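Local coordinates for protein dephospho-CoA kinase (Mycobacterium paratuberculosis, PDB 6N39) that probably phosphorylates the 3'-hydroxyl of dephospho-CoA with ATP, the last step of coenzyme A synthesis, and carries a C-terminal UPF0157 (GrpB-family) domain involved in its proper folding, at residues 145-149 with 160-164; 212-216 with 331-335; 268-274 with 337-343. Numbering follows the deposited sequence.

Contact 1: residues 145-149 with 160-164; sequences RLRRL and ARARI
Residues 145-149 and 160-164 are single helical turns, closed by Leu-149 N to Arg-145 O and Ile-164 N to Ala-160 O (both 2.9 Å). Their axes come within 10.5 Å and make an angle of 124° between N-to-C directions. The backbones are closest at Leu-149 and Ala-160, 6.6 Å between CA atoms, because alanine adds only a methyl group. Into the hollow left by its small side chain come two leucines, both mt rotamers: Leu-146 CD2 lies 4.0 Å and Leu-149 CD1 4.2 Å from Ala-160 CB. One turn on, Ile-164 (mt) is the answering bump; its CD1 reaches 4.0 Å from Leu-149 CD1 and 4.2 Å from Leu-146 CD2. Long arginines can lay flat guanidinium groups on hydrocarbon: exposed Arg-161 sets a face on Leu-146 CD1, 3.3 Å from NH1, and forms a salt bridge with Glu-157; buried Arg-145 lies over Ile-164 CG1. Water 1 joins Arg-145 NH2 (2.7 Å) to Ile-164 O (3.0 Å). These are successive helices of the P-loop kinase domain, steeply crossed: helix 142-153, following central-sheet strand 135-139, packs against helix 157-165, while Arg-145 bonds Ile-18 O and Leu-149 approaches Gly-19 of the predicted ATP site.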
loop_
_atom_site.group_PDB
_atom_site.type_symbol
_atom_site.label_atom_id
_atom_site.label_comp_id
_atom_site.label_asym_id
_atom_site.label_seq_id
_atom_site.Cartn_x
_atom_site.Cartn_y
_atom_site.Cartn_z
ATOM N N ARG A 145 11.831 -24.887 -1.775
ATOM C CA ARG A 145 12.445 -24.264 -0.606
ATOM C C ARG A 145 13.180 -25.294 0.236
ATOM O O ARG A 145 14.298 -25.041 0.714
ATOM C CB ARG A 145 11.378 -23.552 0.229
ATOM C CG ARG A 145 10.621 -22.468 -0.535
ATOM C CD ARG A 145 9.428 -21.959 0.262
ATOM N NE ARG A 145 9.846 -21.355 1.519
ATOM C CZ ARG A 145 9.024 -21.073 2.521
ATOM N NH1 ARG A 145 7.734 -21.347 2.414
ATOM N NH2 ARG A 145 9.496 -20.521 3.627
ATOM N N LEU A 146 12.565 -26.467 0.418
ATOM C CA LEU A 146 13.187 -27.540 1.185
ATOM C C LEU A 146 14.481 -28.001 0.540
ATOM O O LEU A 146 15.508 -28.130 1.214
ATOM C CB LEU A 146 12.222 -28.714 1.317
ATOM C CG LEU A 146 11.209 -28.610 2.446
ATOM C CD1 LEU A 146 10.191 -29.725 2.314
ATOM C CD2 LEU A 146 11.936 -28.680 3.779
ATOM N N ARG A 147 14.433 -28.315 -0.762
ATOM C CA ARG A 147 15.644 -28.743 -1.455
ATOM C C ARG A 147 16.745 -27.705 -1.303
ATOM O O ARG A 147 17.896 -28.050 -1.020
ATOM C CB ARG A 147 15.351 -29.011 -2.932
ATOM N N ARG A 148 16.399 -26.423 -1.432
ATOM C CA ARG A 148 17.420 -25.383 -1.345
ATOM C C ARG A 148 18.029 -25.318 0.052
ATOM O O ARG A 148 19.254 -25.246 0.194
ATOM C CB ARG A 148 16.836 -24.033 -1.765
ATOM C CG ARG A 148 16.382 -24.018 -3.225
ATOM C CD ARG A 148 16.508 -22.636 -3.884
ATOM N NE ARG A 148 15.350 -21.792 -3.642
ATOM C CZ ARG A 148 14.596 -21.232 -4.584
ATOM N NH1 ARG A 148 14.864 -21.396 -5.877
ATOM N NH2 ARG A 148 13.567 -20.488 -4.221
ATOM N N LEU A 149 17.201 -25.397 1.096
ATOM C CA LEU A 149 17.736 -25.285 2.452
ATOM C C LEU A 149 18.562 -26.513 2.828
ATOM O O LEU A 149 19.673 -26.385 3.358
ATOM C CB LEU A 149 16.602 -25.064 3.453
ATOM C CG LEU A 149 15.923 -23.691 3.382
ATOM C CD1 LEU A 149 14.697 -23.696 4.261
ATOM C CD2 LEU A 149 16.866 -22.569 3.799
ATOM N N ALA A 160 14.614 -27.781 8.815
ATOM C CA ALA A 160 14.149 -26.848 7.799
ATOM C C ALA A 160 12.631 -26.743 7.819
ATOM O O ALA A 160 12.076 -25.639 7.778
ATOM C CB ALA A 160 14.647 -27.276 6.418
ATOM N N ARG A 161 11.942 -27.884 7.896
ATOM C CA ARG A 161 10.483 -27.856 7.887
ATOM C C ARG A 161 9.943 -27.113 9.101
ATOM O O ARG A 161 8.982 -26.343 8.985
ATOM C CB ARG A 161 9.920 -29.274 7.832
ATOM C CG ARG A 161 10.505 -30.135 6.728
ATOM C CD ARG A 161 9.767 -31.457 6.595
ATOM N NE ARG A 161 8.655 -31.335 5.659
ATOM C CZ ARG A 161 8.648 -31.855 4.438
ATOM N NH1 ARG A 161 9.693 -32.556 4.007
ATOM N NH2 ARG A 161 7.594 -31.682 3.649
ATOM N N ALA A 162 10.558 -27.315 10.272
ATOM C CA ALA A 162 10.109 -26.605 11.467
ATOM C C ALA A 162 10.358 -25.107 11.343
ATOM O O ALA A 162 9.497 -24.291 11.696
ATOM C CB ALA A 162 10.802 -27.169 12.708
ATOM N N ARG A 163 11.539 -24.729 10.848
ATOM C CA ARG A 163 11.855 -23.317 10.660
ATOM C C ARG A 163 10.888 -22.662 9.683
ATOM O O ARG A 163 10.490 -21.507 9.869
ATOM C CB ARG A 163 13.295 -23.170 10.168
ATOM C CG ARG A 163 14.372 -23.440 11.226
ATOM C CD ARG A 163 15.350 -22.280 11.259
ATOM N NE ARG A 163 14.621 -21.012 11.175
ATOM C CZ ARG A 163 15.160 -19.848 10.821
ATOM N NH1 ARG A 163 14.407 -18.757 10.775
ATOM N NH2 ARG A 163 16.447 -19.776 10.507
ATOM N N ILE A 164 10.509 -23.392 8.630
ATOM C CA ILE A 164 9.552 -22.884 7.651
ATOM C C ILE A 164 8.182 -22.713 8.291
ATOM O O ILE A 164 7.517 -21.686 8.110
ATOM C CB ILE A 164 9.485 -23.829 6.437
ATOM C CG1 ILE A 164 10.747 -23.696 5.577
ATOM C CG2 ILE A 164 8.218 -23.569 5.622
ATOM C CD1 ILE A 164 10.826 -24.688 4.424
HETATM O O HOH W 1 8.156 -19.835 5.896
#

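Contact 2: residues 212-216 with 331-335; sequences RQIAR and ASADP
This is a loop-to-loop contact at the start of the UPF0157 region, where the chain leaving helix 187-210 lies against an ST turn that follows edge strand 328-331. The helix ends in a Schellman motif whose C-prime residue, Arg-212, has positive phi (52/44); from Gln-213 to Arg-216 the backbone is extended. In the other segment Ala-331 and Ser-332 are extended, and the chain then bends at Ala-333 (-87/-1). Serine suits the bend because its short side chain, with chi1 t, brings OG back to accept from Asp-334 N at 2.9 Å. CA atoms are nearest at Ile-214 and Ala-333, 4.3 Å apart, a closeness that the small alanine permits. Ile-214, chi1 p, sets CG2 3.7 Å from Ala-331 CB, and the Ala-215 methyl packs over the turn, its CB 3.5 Å from Pro-335 CA and 4.1 Å from Pro-335 CB. Asp-334 points away from 212-216, bonding Gly-336 N and forming a salt bridge with Arg-201 of helix 187-210, so the turn is also held to the helix. One direct hydrogen bond joins the segments, the nearly linear Ala-215 N to Ser-332 O (2.9 Å, 176°), and water 2 bridges Ala-215 O (2.6 Å) and Ser-332 O (2.8 Å).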
loop_
_atom_site.group_PDB
_atom_site.type_symbol
_atom_site.label_atom_id
_atom_site.label_comp_id
_atom_site.label_asym_id
_atom_site.label_seq_id
_atom_site.Cartn_x
_atom_site.Cartn_y
_atom_site.Cartn_z
ATOM N N ARG A 212 5.374 14.177 -10.010
ATOM C CA ARG A 212 4.028 14.363 -9.451
ATOM C C ARG A 212 2.949 14.105 -10.505
ATOM O O ARG A 212 1.977 14.851 -10.635
ATOM C CB ARG A 212 3.881 15.754 -8.832
ATOM C CG ARG A 212 5.134 16.225 -8.087
ATOM C CD ARG A 212 4.941 16.339 -6.580
ATOM N NE ARG A 212 6.116 16.916 -5.912
ATOM C CZ ARG A 212 7.290 16.295 -5.769
ATOM N NH1 ARG A 212 7.471 15.072 -6.254
ATOM N NH2 ARG A 212 8.296 16.892 -5.140
ATOM N N GLN A 213 3.133 13.038 -11.276
ATOM C CA GLN A 213 2.148 12.549 -12.228
ATOM C C GLN A 213 1.439 11.333 -11.655
ATOM O O GLN A 213 1.973 10.629 -10.803
ATOM C CB GLN A 213 2.814 12.171 -13.558
ATOM C CG GLN A 213 3.254 13.364 -14.405
ATOM C CD GLN A 213 3.762 12.916 -15.778
ATOM O OE1 GLN A 213 4.910 12.475 -15.922
ATOM N NE2 GLN A 213 2.897 13.000 -16.783
ATOM N N ILE A 214 0.234 11.068 -12.154
ATOM C CA ILE A 214 -0.555 9.937 -11.685
ATOM C C ILE A 214 -0.688 8.926 -12.816
ATOM O O ILE A 214 -0.486 9.238 -13.992
ATOM C CB ILE A 214 -1.943 10.370 -11.175
ATOM C CG1 ILE A 214 -2.772 10.946 -12.329
ATOM C CG2 ILE A 214 -1.800 11.393 -10.035
ATOM C CD1 ILE A 214 -4.244 10.575 -12.263
ATOM N N ALA A 215 -1.042 7.695 -12.448
ATOM C CA ALA A 215 -1.261 6.614 -13.407
ATOM C C ALA A 215 -2.760 6.415 -13.623
ATOM O O ALA A 215 -3.464 5.938 -12.728
ATOM C CB ALA A 215 -0.619 5.319 -12.911
ATOM N N ARG A 216 -3.241 6.726 -14.816
ATOM C CA ARG A 216 -4.665 6.595 -15.102
ATOM C C ARG A 216 -4.979 5.206 -15.649
ATOM O O ARG A 216 -4.131 4.563 -16.269
ATOM C CB ARG A 216 -5.115 7.678 -16.083
ATOM C CG ARG A 216 -5.065 9.077 -15.466
ATOM C CD ARG A 216 -5.430 10.176 -16.457
ATOM N NE ARG A 216 -5.528 11.480 -15.798
ATOM C CZ ARG A 216 -4.482 12.238 -15.471
ATOM N NH1 ARG A 216 -3.248 11.825 -15.738
ATOM N NH2 ARG A 216 -4.671 13.407 -14.868
ATOM N N ALA A 331 -4.099 10.728 -6.565
ATOM C CA ALA A 331 -4.229 9.427 -7.217
ATOM C C ALA A 331 -2.887 8.717 -7.183
ATOM O O ALA A 331 -1.838 9.340 -7.002
ATOM C CB ALA A 331 -4.731 9.541 -8.668
ATOM N N SER A 332 -2.926 7.399 -7.371
ATOM C CA SER A 332 -1.689 6.630 -7.285
ATOM C C SER A 332 -0.801 6.917 -8.484
ATOM O O SER A 332 -1.285 7.086 -9.602
ATOM C CB SER A 332 -1.978 5.133 -7.207
ATOM O OG SER A 332 -0.763 4.406 -7.218
ATOM N N ALA A 333 0.507 6.968 -8.244
ATOM C CA ALA A 333 1.506 7.025 -9.303
ATOM C C ALA A 333 1.909 5.640 -9.805
ATOM O O ALA A 333 2.739 5.549 -10.714
ATOM C CB ALA A 333 2.755 7.772 -8.804
ATOM N N ASP A 334 1.353 4.570 -9.229
ATOM C CA ASP A 334 1.758 3.205 -9.560
ATOM C C ASP A 334 0.901 2.690 -10.714
ATOM O O ASP A 334 -0.300 2.443 -10.512
ATOM C CB ASP A 334 1.604 2.316 -8.328
ATOM C CG ASP A 334 2.056 0.868 -8.556
ATOM O OD1 ASP A 334 2.430 0.497 -9.682
ATOM O OD2 ASP A 334 2.054 0.099 -7.573
ATOM N N PRO A 335 1.449 2.502 -11.925
ATOM C CA PRO A 335 0.602 2.022 -13.031
ATOM C C PRO A 335 0.061 0.617 -12.820
ATOM O O PRO A 335 -0.879 0.231 -13.518
ATOM C CB PRO A 335 1.531 2.082 -14.255
ATOM C CG PRO A 335 2.920 1.974 -13.681
ATOM C CD PRO A 335 2.859 2.681 -12.341
HETATM O O HOH W 2 -3.842 6.162 -10.124
#

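Contact 3: residues 268-274 with 337-343; sequences DVIDIQI and RPTNVHI
A salt bridge closes one end of this parallel strand pair: Arg-337 NH2 and NH1 both donate to Asp-268 OD1, at 2.9 and 3.1 Å. Arg-337 (chi1 t, chi2 p, chi3 m) curls back so that NE and NH2 also reach Pro-338 O, at 3.0 and 2.9 Å; Gln-231 and Trp-228 bind the arginine and the aspartate from outside. Further along, Asp-271 OD2 accepts from Asn-340 ND2 (3.2 Å) and His-342 NE2 (3.0 Å), while Lys-327 meets the ring's ND1. Strands 270-274 and 339-343 run side by side, axes 4.6 Å apart at 22°, pairing Ile-270 with Thr-339 through to Ile-274 with Ile-343. The ladder alternates: Ile-270 N to Pro-338 O (3.2 Å), Asn-340 N to Ile-270 O (2.8 Å), Ile-272 N to Asn-340 O (2.9 Å), His-342 N to Ile-272 O (2.8 Å) and Ile-274 N to His-342 O (2.8 Å). The beta-branched residues Ile-270, Ile-272, Ile-274, Thr-339, Val-341 and Ile-343 suit extended backbone and share one face, where Ile-274 CD1 meets Val-341 CG1 at 3.6 Å and helix 228-243 packs on Ile-272 and Thr-339. These are the central strands of a four-stranded mixed sheet in the GrpB-family domain. Chemically the sheet is two-sided here: one face largely apolar beneath a helix, the other polar, with Asp-271 linking Asn-340 and His-342 across the strands.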
loop_
_atom_site.group_PDB
_atom_site.type_symbol
_atom_site.label_atom_id
_atom_site.label_comp_id
_atom_site.label_asym_id
_atom_site.label_seq_id
_atom_site.Cartn_x
_atom_site.Cartn_y
_atom_site.Cartn_z
ATOM N N ASP A 268 -11.398 -0.153 -14.042
ATOM C CA ASP A 268 -10.450 -0.771 -13.098
ATOM C C ASP A 268 -9.605 0.305 -12.404
ATOM O O ASP A 268 -8.398 0.454 -12.603
ATOM C CB ASP A 268 -9.576 -1.812 -13.794
ATOM C CG ASP A 268 -8.867 -2.754 -12.786
ATOM O OD1 ASP A 268 -8.731 -2.390 -11.598
ATOM O OD2 ASP A 268 -8.443 -3.852 -13.184
ATOM N N VAL A 269 -10.270 1.052 -11.540
ATOM C CA VAL A 269 -9.605 2.015 -10.677
ATOM C C VAL A 269 -10.288 1.944 -9.318
ATOM O O VAL A 269 -11.520 1.900 -9.235
ATOM C CB VAL A 269 -9.641 3.439 -11.276
ATOM C CG1 VAL A 269 -11.036 3.788 -11.723
ATOM C CG2 VAL A 269 -9.098 4.470 -10.276
ATOM N N ILE A 270 -9.499 1.871 -8.258
ATOM C CA ILE A 270 -10.044 1.733 -6.912
ATOM C C ILE A 270 -10.241 3.120 -6.313
ATOM O O ILE A 270 -9.303 3.921 -6.271
ATOM C CB ILE A 270 -9.117 0.869 -6.039
ATOM C CG1 ILE A 270 -9.189 -0.589 -6.516
ATOM C CG2 ILE A 270 -9.496 0.987 -4.557
ATOM C CD1 ILE A 270 -8.330 -1.552 -5.716
ATOM N N ASP A 271 -11.456 3.418 -5.844
ATOM C CA ASP A 271 -11.717 4.694 -5.180
ATOM C C ASP A 271 -11.706 4.522 -3.671
ATOM O O ASP A 271 -12.350 3.606 -3.140
ATOM C CB ASP A 271 -13.058 5.295 -5.606
ATOM C CG ASP A 271 -13.057 5.714 -7.056
ATOM O OD1 ASP A 271 -13.275 4.841 -7.915
ATOM O OD2 ASP A 271 -12.831 6.911 -7.316
ATOM N N ILE A 272 -11.011 5.440 -2.993
ATOM C CA ILE A 272 -10.914 5.500 -1.542
ATOM C C ILE A 272 -11.325 6.895 -1.091
ATOM O O ILE A 272 -10.965 7.882 -1.733
ATOM C CB ILE A 272 -9.473 5.234 -1.058
ATOM C CG1 ILE A 272 -8.922 3.928 -1.635
ATOM C CG2 ILE A 272 -9.441 5.259 0.473
ATOM C CD1 ILE A 272 -9.695 2.668 -1.164
ATOM N N GLN A 273 -12.037 6.995 0.028
ATOM C CA GLN A 273 -12.291 8.297 0.634
ATOM C C GLN A 273 -11.605 8.372 1.992
ATOM O O GLN A 273 -11.823 7.512 2.849
ATOM C CB GLN A 273 -13.795 8.558 0.793
ATOM C CG GLN A 273 -14.074 9.907 1.460
ATOM C CD GLN A 273 -15.545 10.229 1.537
ATOM O OE1 GLN A 273 -16.065 10.990 0.713
ATOM N NE2 GLN A 273 -16.239 9.653 2.535
ATOM N N ILE A 274 -10.790 9.406 2.185
ATOM C CA ILE A 274 -10.305 9.807 3.500
ATOM C C ILE A 274 -11.205 10.928 4.004
ATOM O O ILE A 274 -11.323 11.981 3.350
ATOM C CB ILE A 274 -8.844 10.279 3.437
ATOM C CG1 ILE A 274 -7.931 9.187 2.851
ATOM C CG2 ILE A 274 -8.376 10.718 4.821
ATOM C CD1 ILE A 274 -6.490 9.682 2.616
ATOM N N ARG A 337 -1.615 -0.274 -10.157
ATOM C CA ARG A 337 -2.806 -0.203 -9.305
ATOM C C ARG A 337 -3.376 1.213 -9.313
ATOM O O ARG A 337 -3.303 1.947 -8.312
ATOM C CB ARG A 337 -2.468 -0.652 -7.879
ATOM C CG ARG A 337 -3.668 -0.688 -6.889
ATOM C CD ARG A 337 -4.856 -1.511 -7.409
ATOM N NE ARG A 337 -5.688 -0.741 -8.346
ATOM C CZ ARG A 337 -6.496 -1.297 -9.240
ATOM N NH1 ARG A 337 -6.588 -2.630 -9.321
ATOM N NH2 ARG A 337 -7.192 -0.534 -10.071
ATOM N N PRO A 338 -3.974 1.632 -10.427
ATOM C CA PRO A 338 -4.664 2.927 -10.439
ATOM C C PRO A 338 -5.659 3.033 -9.292
ATOM O O PRO A 338 -6.432 2.106 -9.019
ATOM C CB PRO A 338 -5.356 2.947 -11.806
ATOM C CG PRO A 338 -4.491 2.050 -12.675
ATOM C CD PRO A 338 -4.050 0.947 -11.732
ATOM N N THR A 339 -5.630 4.187 -8.622
ATOM C CA THR A 339 -6.351 4.447 -7.382
ATOM C C THR A 339 -6.669 5.935 -7.313
ATOM O O THR A 339 -5.771 6.757 -7.505
ATOM C CB THR A 339 -5.495 4.080 -6.149
ATOM O OG1 THR A 339 -4.916 2.781 -6.292
ATOM C CG2 THR A 339 -6.305 4.148 -4.865
ATOM N N ASN A 340 -7.915 6.280 -7.011
ATOM C CA ASN A 340 -8.294 7.648 -6.674
ATOM C C ASN A 340 -8.469 7.771 -5.169
ATOM O O ASN A 340 -9.096 6.916 -4.544
ATOM C CB ASN A 340 -9.609 8.053 -7.356
ATOM C CG ASN A 340 -9.504 8.097 -8.838
ATOM O OD1 ASN A 340 -8.471 8.477 -9.386
ATOM N ND2 ASN A 340 -10.585 7.719 -9.517
ATOM N N VAL A 341 -7.929 8.836 -4.583
ATOM C CA VAL A 341 -8.038 9.060 -3.144
ATOM C C VAL A 341 -8.718 10.409 -2.946
ATOM O O VAL A 341 -8.079 11.462 -3.051
ATOM C CB VAL A 341 -6.675 9.012 -2.440
ATOM C CG1 VAL A 341 -6.822 9.273 -0.940
ATOM C CG2 VAL A 341 -6.009 7.655 -2.651
ATOM N N HIS A 342 -10.013 10.385 -2.656
ATOM C CA HIS A 342 -10.788 11.596 -2.411
ATOM C C HIS A 342 -10.652 11.983 -0.944
ATOM O O HIS A 342 -10.809 11.138 -0.063
ATOM C CB HIS A 342 -12.269 11.369 -2.755
ATOM C CG HIS A 342 -12.501 10.770 -4.111
ATOM N ND1 HIS A 342 -12.762 11.535 -5.228
ATOM C CD2 HIS A 342 -12.534 9.481 -4.526
ATOM C CE1 HIS A 342 -12.927 10.745 -6.277
ATOM N NE2 HIS A 342 -12.792 9.493 -5.879
ATOM N N ILE A 343 -10.397 13.254 -0.672
ATOM C CA ILE A 343 -10.279 13.749 0.697
ATOM C C ILE A 343 -11.426 14.724 0.912
ATOM O O ILE A 343 -11.460 15.796 0.284
ATOM C CB ILE A 343 -8.930 14.429 0.946
ATOM C CG1 ILE A 343 -7.783 13.540 0.438
ATOM C CG2 ILE A 343 -8.763 14.757 2.434
ATOM C CD1 ILE A 343 -6.424 14.130 0.704
HETATM O O HOH W 3 -7.384 -5.417 -10.551
#

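How the contacts relate
From the N terminus, contact 1 closes first, with only ten residues, mostly helical, between its segments, folding two successive helices of the kinase domain together beside the P-loop. The chain then runs through helix 187-210 into the UPF0157 region, where 212-216 opens contact 2 and 268-274 opens contact 3. Segments 331-335 and 337-343 close them in that order, so the two long loops cross rather than nest. Contacts 2 and 3 touch, with centres 11 Å apart: Ser-332 N probably bonds Thr-339 O at 2.9 Å, continuing the pairing of strand 328-331 with 339-345, so that 212-216, held by contact 2, is tied to the mixed sheet. Contact 1 stands apart, its centre about 40 Å from the centre of contact 3.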